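Local structure of thioesterase (Xanthomonas campestris pv. campestris, 2FUJ) at residues V73-E85 with I94-Y108. The protein probably hydrolyses fatty acyl-CoA thioesters, as a putative acyl-CoA thioesterase that forms a hotdog-fold tetramer. Numbering follows the deposited sequence.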
ATOM      1  N   VAL A  73       0.240   1.261 -16.990  1.00 14.21           N
ATOM      2  CA  VAL A  73       0.590   2.581 -16.497  1.00 15.05           C
ATOM      3  C   VAL A  73      -0.649   3.440 -16.271  1.00 15.76           C
ATOM      4  O   VAL A  73      -1.639   3.334 -16.990  1.00 15.58           O
ATOM      5  CB  VAL A  73       1.539   3.316 -17.476  1.00 16.74           C
ATOM      6  CG1 VAL A  73       2.787   2.493 -17.690  1.00 17.04           C
ATOM      7  CG2 VAL A  73       0.839   3.566 -18.804  1.00 18.37           C
ATOM      8  N   TRP A  74      -0.587   4.270 -15.240  1.00 14.77           N
ATOM      9  CA  TRP A  74      -1.671   5.180 -14.921  1.00 16.04           C
ATOM     10  C   TRP A  74      -1.660   6.164 -16.096  1.00 16.23           C
ATOM     11  O   TRP A  74      -0.600   6.440 -16.658  1.00 17.15           O
ATOM     12  CB  TRP A  74      -1.344   5.881 -13.602  1.00 15.50           C
ATOM     13  CG  TRP A  74      -2.351   6.868 -13.126  1.00 17.25           C
ATOM     14  CD1 TRP A  74      -3.367   6.646 -12.247  1.00 17.26           C
ATOM     15  CD2 TRP A  74      -2.396   8.260 -13.454  1.00 16.25           C
ATOM     16  NE1 TRP A  74      -4.039   7.820 -11.996  1.00 17.02           N
ATOM     17  CE2 TRP A  74      -3.465   8.825 -12.728  1.00 15.84           C
ATOM     18  CE3 TRP A  74      -1.633   9.086 -14.289  1.00 16.38           C
ATOM     19  CZ2 TRP A  74      -3.792  10.181 -12.813  1.00 17.99           C
ATOM     20  CZ3 TRP A  74      -1.958  10.434 -14.373  1.00 17.94           C
ATOM     21  CH2 TRP A  74      -3.028  10.965 -13.639  1.00 17.84           C
ATOM     22  N   PRO A  75      -2.825   6.724 -16.469  1.00 16.27           N
ATOM     23  CA  PRO A  75      -4.170   6.549 -15.912  1.00 15.81           C
ATOM     24  C   PRO A  75      -5.060   5.516 -16.616  1.00 17.51           C
ATOM     25  O   PRO A  75      -6.276   5.680 -16.658  1.00 16.73           O
ATOM     26  CB  PRO A  75      -4.754   7.944 -16.035  1.00 17.23           C
ATOM     27  CG  PRO A  75      -4.244   8.349 -17.385  1.00 15.86           C
ATOM     28  CD  PRO A  75      -2.803   7.865 -17.405  1.00 15.75           C
ATOM     29  N   ASN A  76      -4.478   4.453 -17.155  1.00 14.89           N
ATOM     30  CA  ASN A  76      -5.299   3.456 -17.835  1.00 14.77           C
ATOM     31  C   ASN A  76      -5.998   2.502 -16.867  1.00 15.38           C
ATOM     32  O   ASN A  76      -5.360   1.657 -16.242  1.00 16.06           O
ATOM     33  CB  ASN A  76      -4.444   2.677 -18.838  1.00 15.20           C
ATOM     34  CG  ASN A  76      -3.804   3.587 -19.864  1.00 17.19           C
ATOM     35  OD1 ASN A  76      -4.477   4.416 -20.477  1.00 19.81           O
ATOM     36  ND2 ASN A  76      -2.499   3.449 -20.049  1.00 15.28           N
ATOM     37  N   ASP A  77      -7.314   2.659 -16.743  1.00 15.56           N
ATOM     38  CA  ASP A  77      -8.118   1.813 -15.867  1.00 14.97           C
ATOM     39  C   ASP A  77      -8.280   0.443 -16.517  1.00 15.19           C
ATOM     40  O   ASP A  77      -8.186   0.318 -17.736  1.00 16.47           O
ATOM     41  CB  ASP A  77      -9.478   2.461 -15.603  1.00 15.73           C
ATOM     42  CG  ASP A  77      -9.350   3.821 -14.946  1.00 19.43           C
ATOM     43  OD1 ASP A  77      -8.499   3.958 -14.038  1.00 18.40           O
ATOM     44  OD2 ASP A  77     -10.098   4.746 -15.330  1.00 18.93           O
ATOM     45  N   ILE A  78      -8.541  -0.570 -15.700  1.00 13.40           N
ATOM     46  CA  ILE A  78      -8.623  -1.944 -16.181  1.00 13.08           C
ATOM     47  C   ILE A  78      -9.969  -2.626 -16.027  1.00 12.86           C
ATOM     48  O   ILE A  78     -10.880  -2.111 -15.397  1.00 14.34           O
ATOM     49  CB  ILE A  78      -7.597  -2.802 -15.433  1.00 13.99           C
ATOM     50  CG1 ILE A  78      -7.902  -2.729 -13.929  1.00 15.72           C
ATOM     51  CG2 ILE A  78      -6.198  -2.298 -15.722  1.00 13.38           C
ATOM     52  CD1 ILE A  78      -7.413  -1.505 -13.148  1.00 23.45           C
ATOM     53  N   LEU A  79     -10.064  -3.809 -16.619  1.00 13.09           N
ATOM     54  CA  LEU A  79     -11.255  -4.628 -16.539  1.00 13.37           C
ATOM     55  C   LEU A  79     -10.782  -5.991 -16.072  1.00 13.86           C
ATOM     56  O   LEU A  79      -9.991  -6.648 -16.756  1.00 15.90           O
ATOM     57  CB  LEU A  79     -11.916  -4.759 -17.908  1.00 14.27           C
ATOM     58  CG  LEU A  79     -13.137  -5.669 -17.893  1.00 17.41           C
ATOM     59  CD1 LEU A  79     -14.227  -5.039 -17.037  1.00 18.92           C
ATOM     60  CD2 LEU A  79     -13.621  -5.879 -19.303  1.00 19.94           C
ATOM     61  N   VAL A  80     -11.244  -6.420 -14.904  1.00 13.07           N
ATOM     62  CA  VAL A  80     -10.821  -7.712 -14.394  1.00 13.61           C
ATOM     63  C   VAL A  80     -11.876  -8.765 -14.636  1.00 13.39           C
ATOM     64  O   VAL A  80     -12.962  -8.732 -14.071  1.00 13.86           O
ATOM     65  CB  VAL A  80     -10.494  -7.649 -12.898  1.00 15.23           C
ATOM     66  CG1 VAL A  80      -9.927  -8.984 -12.434  1.00 15.50           C
ATOM     67  CG2 VAL A  80      -9.495  -6.555 -12.650  1.00 12.25           C
ATOM     68  N   GLU A  81     -11.517  -9.701 -15.498  1.00 14.98           N
ATOM     69  CA  GLU A  81     -12.375 -10.796 -15.887  1.00 15.78           C
ATOM     70  C   GLU A  81     -12.032 -12.026 -15.060  1.00 14.87           C
ATOM     71  O   GLU A  81     -10.890 -12.474 -15.050  1.00 16.65           O
ATOM     72  CB  GLU A  81     -12.157 -11.063 -17.372  1.00 18.83           C
ATOM     73  CG  GLU A  81     -12.959 -12.187 -17.959  1.00 26.20           C
ATOM     74  CD  GLU A  81     -12.755 -12.272 -19.457  1.00 29.54           C
ATOM     75  OE1 GLU A  81     -13.309 -11.419 -20.187  1.00 31.72           O
ATOM     76  OE2 GLU A  81     -12.021 -13.176 -19.902  1.00 32.88           O
ATOM     77  N   LEU A  82     -13.031 -12.557 -14.366  1.00 13.91           N
ATOM     78  CA  LEU A  82     -12.849 -13.741 -13.537  1.00 14.86           C
ATOM     79  C   LEU A  82     -13.700 -14.891 -14.073  1.00 16.35           C
ATOM     80  O   LEU A  82     -14.844 -14.695 -14.464  1.00 15.59           O
ATOM     81  CB  LEU A  82     -13.267 -13.444 -12.099  1.00 15.01           C
ATOM     82  CG  LEU A  82     -12.530 -12.317 -11.382  1.00 15.12           C
ATOM     83  CD1 LEU A  82     -13.076 -12.177  -9.972  1.00 15.92           C
ATOM     84  CD2 LEU A  82     -11.036 -12.617 -11.350  1.00 13.40           C
ATOM     85  N   PHE A  83     -13.136 -16.092 -14.094  1.00 15.40           N
ATOM     86  CA  PHE A  83     -13.886 -17.256 -14.564  1.00 17.51           C
ATOM     87  C   PHE A  83     -13.456 -18.505 -13.802  1.00 17.91           C
ATOM     88  O   PHE A  83     -12.425 -18.507 -13.130  1.00 16.97           O
ATOM     89  CB  PHE A  83     -13.687 -17.466 -16.069  1.00 19.00           C
ATOM     90  CG  PHE A  83     -12.249 -17.518 -16.492  1.00 20.79           C
ATOM     91  CD1 PHE A  83     -11.490 -16.359 -16.576  1.00 24.52           C
ATOM     92  CD2 PHE A  83     -11.645 -18.732 -16.786  1.00 23.33           C
ATOM     93  CE1 PHE A  83     -10.140 -16.411 -16.947  1.00 24.20           C
ATOM     94  CE2 PHE A  83     -10.301 -18.790 -17.157  1.00 23.57           C
ATOM     95  CZ  PHE A  83      -9.550 -17.624 -17.234  1.00 24.18           C
ATOM     96  N   VAL A  84     -14.255 -19.561 -13.897  1.00 17.47           N
ATOM     97  CA  VAL A  84     -13.939 -20.807 -13.206  1.00 18.44           C
ATOM     98  C   VAL A  84     -13.007 -21.662 -14.058  1.00 20.48           C
ATOM     99  O   VAL A  84     -13.386 -22.143 -15.127  1.00 20.95           O
ATOM    100  CB  VAL A  84     -15.217 -21.618 -12.891  1.00 20.36           C
ATOM    101  CG1 VAL A  84     -14.851 -22.922 -12.178  1.00 18.86           C
ATOM    102  CG2 VAL A  84     -16.152 -20.792 -12.031  1.00 21.73           C
ATOM    103  N   GLU A  85     -11.781 -21.836 -13.583  1.00 18.89           N
ATOM    104  CA  GLU A  85     -10.805 -22.640 -14.289  1.00 21.87           C
ATOM    105  C   GLU A  85     -10.921 -24.081 -13.819  1.00 21.38           C
ATOM    106  O   GLU A  85     -10.860 -25.013 -14.619  1.00 21.21           O
ATOM    107  CB  GLU A  85      -9.390 -22.138 -14.020  1.00 24.60           C
ATOM    108  CG  GLU A  85      -8.320 -22.886 -14.801  1.00 29.02           C
ATOM    109  CD  GLU A  85      -6.917 -22.490 -14.397  1.00 32.00           C
ATOM    110  OE1 GLU A  85      -6.585 -21.280 -14.465  1.00 33.39           O
ATOM    111  OE2 GLU A  85      -6.141 -23.395 -14.003  1.00 34.39           O
ATOM    112  N   ILE A  94      -9.986 -19.842  -9.572  1.00 14.38           N
ATOM    113  CA  ILE A  94     -10.507 -18.749 -10.362  1.00 14.66           C
ATOM    114  C   ILE A  94      -9.455 -18.187 -11.307  1.00 12.86           C
ATOM    115  O   ILE A  94      -8.468 -17.595 -10.874  1.00 14.26           O
ATOM    116  CB  ILE A  94     -11.025 -17.630  -9.436  1.00 14.19           C
ATOM    117  CG1 ILE A  94     -12.146 -18.179  -8.554  1.00 17.18           C
ATOM    118  CG2 ILE A  94     -11.512 -16.441 -10.261  1.00 14.17           C
ATOM    119  CD1 ILE A  94     -11.678 -18.986  -7.349  1.00 24.51           C
ATOM    120  N   GLY A  95      -9.683 -18.382 -12.603  1.00 12.33           N
ATOM    121  CA  GLY A  95      -8.772 -17.869 -13.606  1.00 12.92           C
ATOM    122  C   GLY A  95      -9.098 -16.405 -13.835  1.00 12.88           C
ATOM    123  O   GLY A  95     -10.217 -15.970 -13.552  1.00 12.63           O
ATOM    124  N   HIS A  96      -8.140 -15.642 -14.345  1.00 13.27           N
ATOM    125  CA  HIS A  96      -8.379 -14.226 -14.575  1.00 13.67           C
ATOM    126  C   HIS A  96      -7.667 -13.685 -15.796  1.00 12.88           C
ATOM    127  O   HIS A  96      -6.720 -14.272 -16.300  1.00 13.69           O
ATOM    128  CB  HIS A  96      -7.913 -13.401 -13.366  1.00 11.27           C
ATOM    129  CG  HIS A  96      -6.421 -13.341 -13.210  1.00 11.94           C
ATOM    130  ND1 HIS A  96      -5.716 -14.219 -12.414  1.00 13.26           N
ATOM    131  CD2 HIS A  96      -5.499 -12.518 -13.762  1.00 12.52           C
ATOM    132  CE1 HIS A  96      -4.427 -13.940 -12.484  1.00 13.55           C
ATOM    133  NE2 HIS A  96      -4.268 -12.913 -13.295  1.00 14.84           N
ATOM    134  N   ARG A  97      -8.143 -12.534 -16.252  1.00 14.17           N
ATOM    135  CA  ARG A  97      -7.549 -11.820 -17.364  1.00 13.18           C
ATOM    136  C   ARG A  97      -7.743 -10.358 -16.997  1.00 13.57           C
ATOM    137  O   ARG A  97      -8.871  -9.914 -16.821  1.00 14.83           O
ATOM    138  CB  ARG A  97      -8.277 -12.108 -18.679  1.00 15.02           C
ATOM    139  CG  ARG A  97      -8.166 -13.537 -19.166  1.00 18.92           C
ATOM    140  CD  ARG A  97      -8.423 -13.599 -20.675  1.00 21.84           C
ATOM    141  NE  ARG A  97      -9.642 -12.877 -21.021  1.00 26.88           N
ATOM    142  CZ  ARG A  97      -9.886 -12.315 -22.204  1.00 29.39           C
ATOM    143  NH1 ARG A  97      -8.997 -12.383 -23.186  1.00 32.47           N
ATOM    144  NH2 ARG A  97     -11.025 -11.671 -22.398  1.00 31.02           N
ATOM    145  N   ILE A  98      -6.646  -9.630 -16.836  1.00 12.56           N
ATOM    146  CA  ILE A  98      -6.730  -8.213 -16.515  1.00 12.29           C
ATOM    147  C   ILE A  98      -6.515  -7.483 -17.839  1.00 12.74           C
ATOM    148  O   ILE A  98      -5.434  -7.519 -18.418  1.00 12.84           O
ATOM    149  CB  ILE A  98      -5.670  -7.819 -15.473  1.00 12.90           C
ATOM    150  CG1 ILE A  98      -5.973  -8.540 -14.151  1.00 14.99           C
ATOM    151  CG2 ILE A  98      -5.663  -6.306 -15.274  1.00 12.45           C
ATOM    152  CD1 ILE A  98      -4.836  -8.520 -13.132  1.00 16.22           C
ATOM    153  N   LEU A  99      -7.575  -6.840 -18.324  1.00 12.08           N
ATOM    154  CA  LEU A  99      -7.524  -6.144 -19.606  1.00 12.86           C
ATOM    155  C   LEU A  99      -7.632  -4.636 -19.476  1.00 12.68           C
ATOM    156  O   LEU A  99      -8.025  -4.114 -18.442  1.00 12.81           O
ATOM    157  CB  LEU A  99      -8.672  -6.631 -20.498  1.00 13.59           C
ATOM    158  CG  LEU A  99      -8.930  -8.139 -20.474  1.00 17.01           C
ATOM    159  CD1 LEU A  99     -10.355  -8.424 -20.921  1.00 16.46           C
ATOM    160  CD2 LEU A  99      -7.907  -8.851 -21.340  1.00 17.92           C
ATOM    161  N   ASP A 100      -7.294  -3.942 -20.555  1.00 13.83           N
ATOM    162  CA  ASP A 100      -7.378  -2.491 -20.570  1.00 13.87           C
ATOM    163  C   ASP A 100      -8.829  -2.114 -20.875  1.00 14.22           C
ATOM    164  O   ASP A 100      -9.420  -2.645 -21.808  1.00 14.92           O
ATOM    165  CB  ASP A 100      -6.475  -1.936 -21.662  1.00 15.23           C
ATOM    166  CG  ASP A 100      -6.380  -0.438 -21.623  1.00 18.19           C
ATOM    167  OD1 ASP A 100      -5.442   0.080 -20.984  1.00 16.40           O
ATOM    168  OD2 ASP A 100      -7.257   0.219 -22.225  1.00 20.17           O
ATOM    169  N   GLN A 101      -9.398  -1.196 -20.102  1.00 13.96           N
ATOM    170  CA  GLN A 101     -10.783  -0.791 -20.321  1.00 16.40           C
ATOM    171  C   GLN A 101     -11.061  -0.215 -21.706  1.00 16.92           C
ATOM    172  O   GLN A 101     -12.121  -0.463 -22.288  1.00 17.38           O
ATOM    173  CB  GLN A 101     -11.225   0.226 -19.261  1.00 15.94           C
ATOM    174  CG  GLN A 101     -11.704  -0.391 -17.970  1.00 17.02           C
ATOM    175  CD  GLN A 101     -12.231   0.640 -16.988  1.00 18.31           C
ATOM    176  OE1 GLN A 101     -12.354   0.369 -15.794  1.00 19.82           O
ATOM    177  NE2 GLN A 101     -12.556   1.826 -17.490  1.00 16.93           N
ATOM    178  N   LYS A 102     -10.113   0.544 -22.239  1.00 17.20           N
ATOM    179  CA  LYS A 102     -10.299   1.166 -23.544  1.00 18.42           C
ATOM    180  C   LYS A 102     -10.037   0.237 -24.723  1.00 18.80           C
ATOM    181  O   LYS A 102     -10.522   0.472 -25.826  1.00 18.38           O
ATOM    182  CB  LYS A 102      -9.438   2.428 -23.641  1.00 20.46           C
ATOM    183  CG  LYS A 102      -9.807   3.476 -22.589  1.00 23.72           C
ATOM    184  CD  LYS A 102      -9.077   4.783 -22.808  1.00 27.67           C
ATOM    185  CE  LYS A 102      -7.566   4.614 -22.676  1.00 29.96           C
ATOM    186  NZ  LYS A 102      -7.136   4.164 -21.321  1.00 31.45           N
ATOM    187  N   ASP A 103      -9.270  -0.821 -24.491  1.00 19.89           N
ATOM    188  CA  ASP A 103      -8.989  -1.794 -25.541  1.00 19.21           C
ATOM    189  C   ASP A 103      -8.841  -3.161 -24.891  1.00 19.91           C
ATOM    190  O   ASP A 103      -7.755  -3.532 -24.441  1.00 20.49           O
ATOM    191  CB  ASP A 103      -7.706  -1.443 -26.285  1.00 20.17           C
ATOM    192  CG  ASP A 103      -7.470  -2.343 -27.470  1.00 20.18           C
ATOM    193  OD1 ASP A 103      -8.143  -3.396 -27.559  1.00 18.09           O
ATOM    194  OD2 ASP A 103      -6.613  -1.995 -28.306  1.00 24.62           O
ATOM    195  N   GLU A 104      -9.934  -3.907 -24.852  1.00 17.49           N
ATOM    196  CA  GLU A 104      -9.926  -5.215 -24.223  1.00 20.31           C
ATOM    197  C   GLU A 104      -9.020  -6.226 -24.914  1.00 18.70           C
ATOM    198  O   GLU A 104      -8.871  -7.351 -24.448  1.00 19.33           O
ATOM    199  CB  GLU A 104     -11.358  -5.733 -24.103  1.00 18.99           C
ATOM    200  CG  GLU A 104     -12.200  -4.831 -23.208  1.00 23.04           C
ATOM    201  CD  GLU A 104     -13.617  -5.318 -23.018  1.00 25.04           C
ATOM    202  OE1 GLU A 104     -14.424  -4.571 -22.420  1.00 23.66           O
ATOM    203  OE2 GLU A 104     -13.916  -6.446 -23.462  1.00 25.32           O
ATOM    204  N   GLY A 105      -8.411  -5.815 -26.020  1.00 18.25           N
ATOM    205  CA  GLY A 105      -7.496  -6.696 -26.716  1.00 18.09           C
ATOM    206  C   GLY A 105      -6.127  -6.579 -26.062  1.00 18.31           C
ATOM    207  O   GLY A 105      -5.212  -7.331 -26.379  1.00 19.40           O
ATOM    208  N   VAL A 106      -5.983  -5.616 -25.155  1.00 15.90           N
ATOM    209  CA  VAL A 106      -4.716  -5.420 -24.450  1.00 14.48           C
ATOM    210  C   VAL A 106      -4.764  -6.231 -23.158  1.00 15.21           C
ATOM    211  O   VAL A 106      -5.556  -5.946 -22.263  1.00 15.25           O
ATOM    212  CB  VAL A 106      -4.477  -3.933 -24.112  1.00 14.83           C
ATOM    213  CG1 VAL A 106      -3.316  -3.808 -23.156  1.00 15.26           C
ATOM    214  CG2 VAL A 106      -4.206  -3.142 -25.382  1.00 15.18           C
ATOM    215  N   LEU A 107      -3.920  -7.255 -23.082  1.00 13.82           N
ATOM    216  CA  LEU A 107      -3.869  -8.134 -21.924  1.00 15.12           C
ATOM    217  C   LEU A 107      -2.675  -7.823 -21.031  1.00 13.59           C
ATOM    218  O   LEU A 107      -1.530  -8.009 -21.425  1.00 14.38           O
ATOM    219  CB  LEU A 107      -3.798  -9.594 -22.394  1.00 15.60           C
ATOM    220  CG  LEU A 107      -3.630 -10.702 -21.349  1.00 17.48           C
ATOM    221  CD1 LEU A 107      -4.868 -10.790 -20.474  1.00 13.68           C
ATOM    222  CD2 LEU A 107      -3.392 -12.032 -22.057  1.00 17.30           C
ATOM    223  N   TYR A 108      -2.953  -7.358 -19.817  1.00 11.32           N
ATOM    224  CA  TYR A 108      -1.892  -7.027 -18.884  1.00 11.54           C
ATOM    225  C   TYR A 108      -1.462  -8.235 -18.079  1.00 10.55           C
ATOM    226  O   TYR A 108      -0.305  -8.347 -17.693  1.00 11.31           O
ATOM    227  CB  TYR A 108      -2.348  -5.934 -17.920  1.00 10.87           C
ATOM    228  CG  TYR A 108      -2.577  -4.597 -18.581  1.00 10.68           C
ATOM    229  CD1 TYR A 108      -3.847  -4.031 -18.625  1.00 12.89           C
ATOM    230  CD2 TYR A 108      -1.519  -3.889 -19.138  1.00 12.57           C
ATOM    231  CE1 TYR A 108      -4.058  -2.786 -19.202  1.00 13.27           C
ATOM    232  CE2 TYR A 108      -1.720  -2.645 -19.722  1.00 13.15           C
ATOM    233  CZ  TYR A 108      -2.991  -2.100 -19.748  1.00 12.10           C
ATOM    234  OH  TYR A 108      -3.197  -0.859 -20.305  1.00 15.19           O
TER
HETATM  235  O   HOH W   1      -1.175   0.924 -19.455  1.00 14.66           O
HETATM  236  O   HOH W   2      -8.823   4.203 -18.855  1.00 22.14           O
HETATM  237  O   HOH W   3      -7.637   2.054 -19.879  1.00 30.70           O
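K102 NZ is gripped three ways: it donates to N76 OD1 at 2.8 Å, and two waters accept from it. One of these waters takes the backbone N-H of D77. The other donates to D77 O, which also accepts from Q101 N across the contact. The K102 chain bends at chi3 and chi4, and this curls its ammonium group back to the N76 amide. D100, at the end of strand 94-100, holds the chain that follows through its carboxylate. Its OD2 accepts from K102 N, an Asx turn, and from D103 N, an Asx motif, while OD1 takes the hydroxyl of Y108, with D100 OD1 to Y108 OH at 2.5 Å. I78 CG2 meets the Y108 ring obliquely, 4.1 Å from Y108 CE1.

Beyond this polar corner, 78-84 and 94-100 pair as an antiparallel hairpin in the sheet of the hotdog fold. Paired backbone bonds join L79 to L99, E81 to R97 and F83 to G95. V80, L82 and H96 pack against the central helix 30-47; on the same face V80 CG2 meets I98 CG1, and L82 CB meets I94 CG2 at 3.9 Å.

On the other face, E81 and R97 run side by side in a salt bridge. R97 binds side-on: NE reaches E81 OE2 at 2.6 Å, from above the carboxylate plane, and NH2 meets E81 OE1 on its syn side at 3.2 Å. The two flat groups are turned 30° apart. E81 OE1 also has a weak, long ion pair with R12. L99 CD2 covers one guanidinium face. Nearby, E104 OE1 approaches L79 CD2, but its OE2 is salt-bridged to R12.

With CG of F83 between backbone N and carbonyl carbon (chi1 52°), the ring folds over G95. G95 CA makes a CH-pi contact over the ring face, 3.9 Å from the F83 ring centroid.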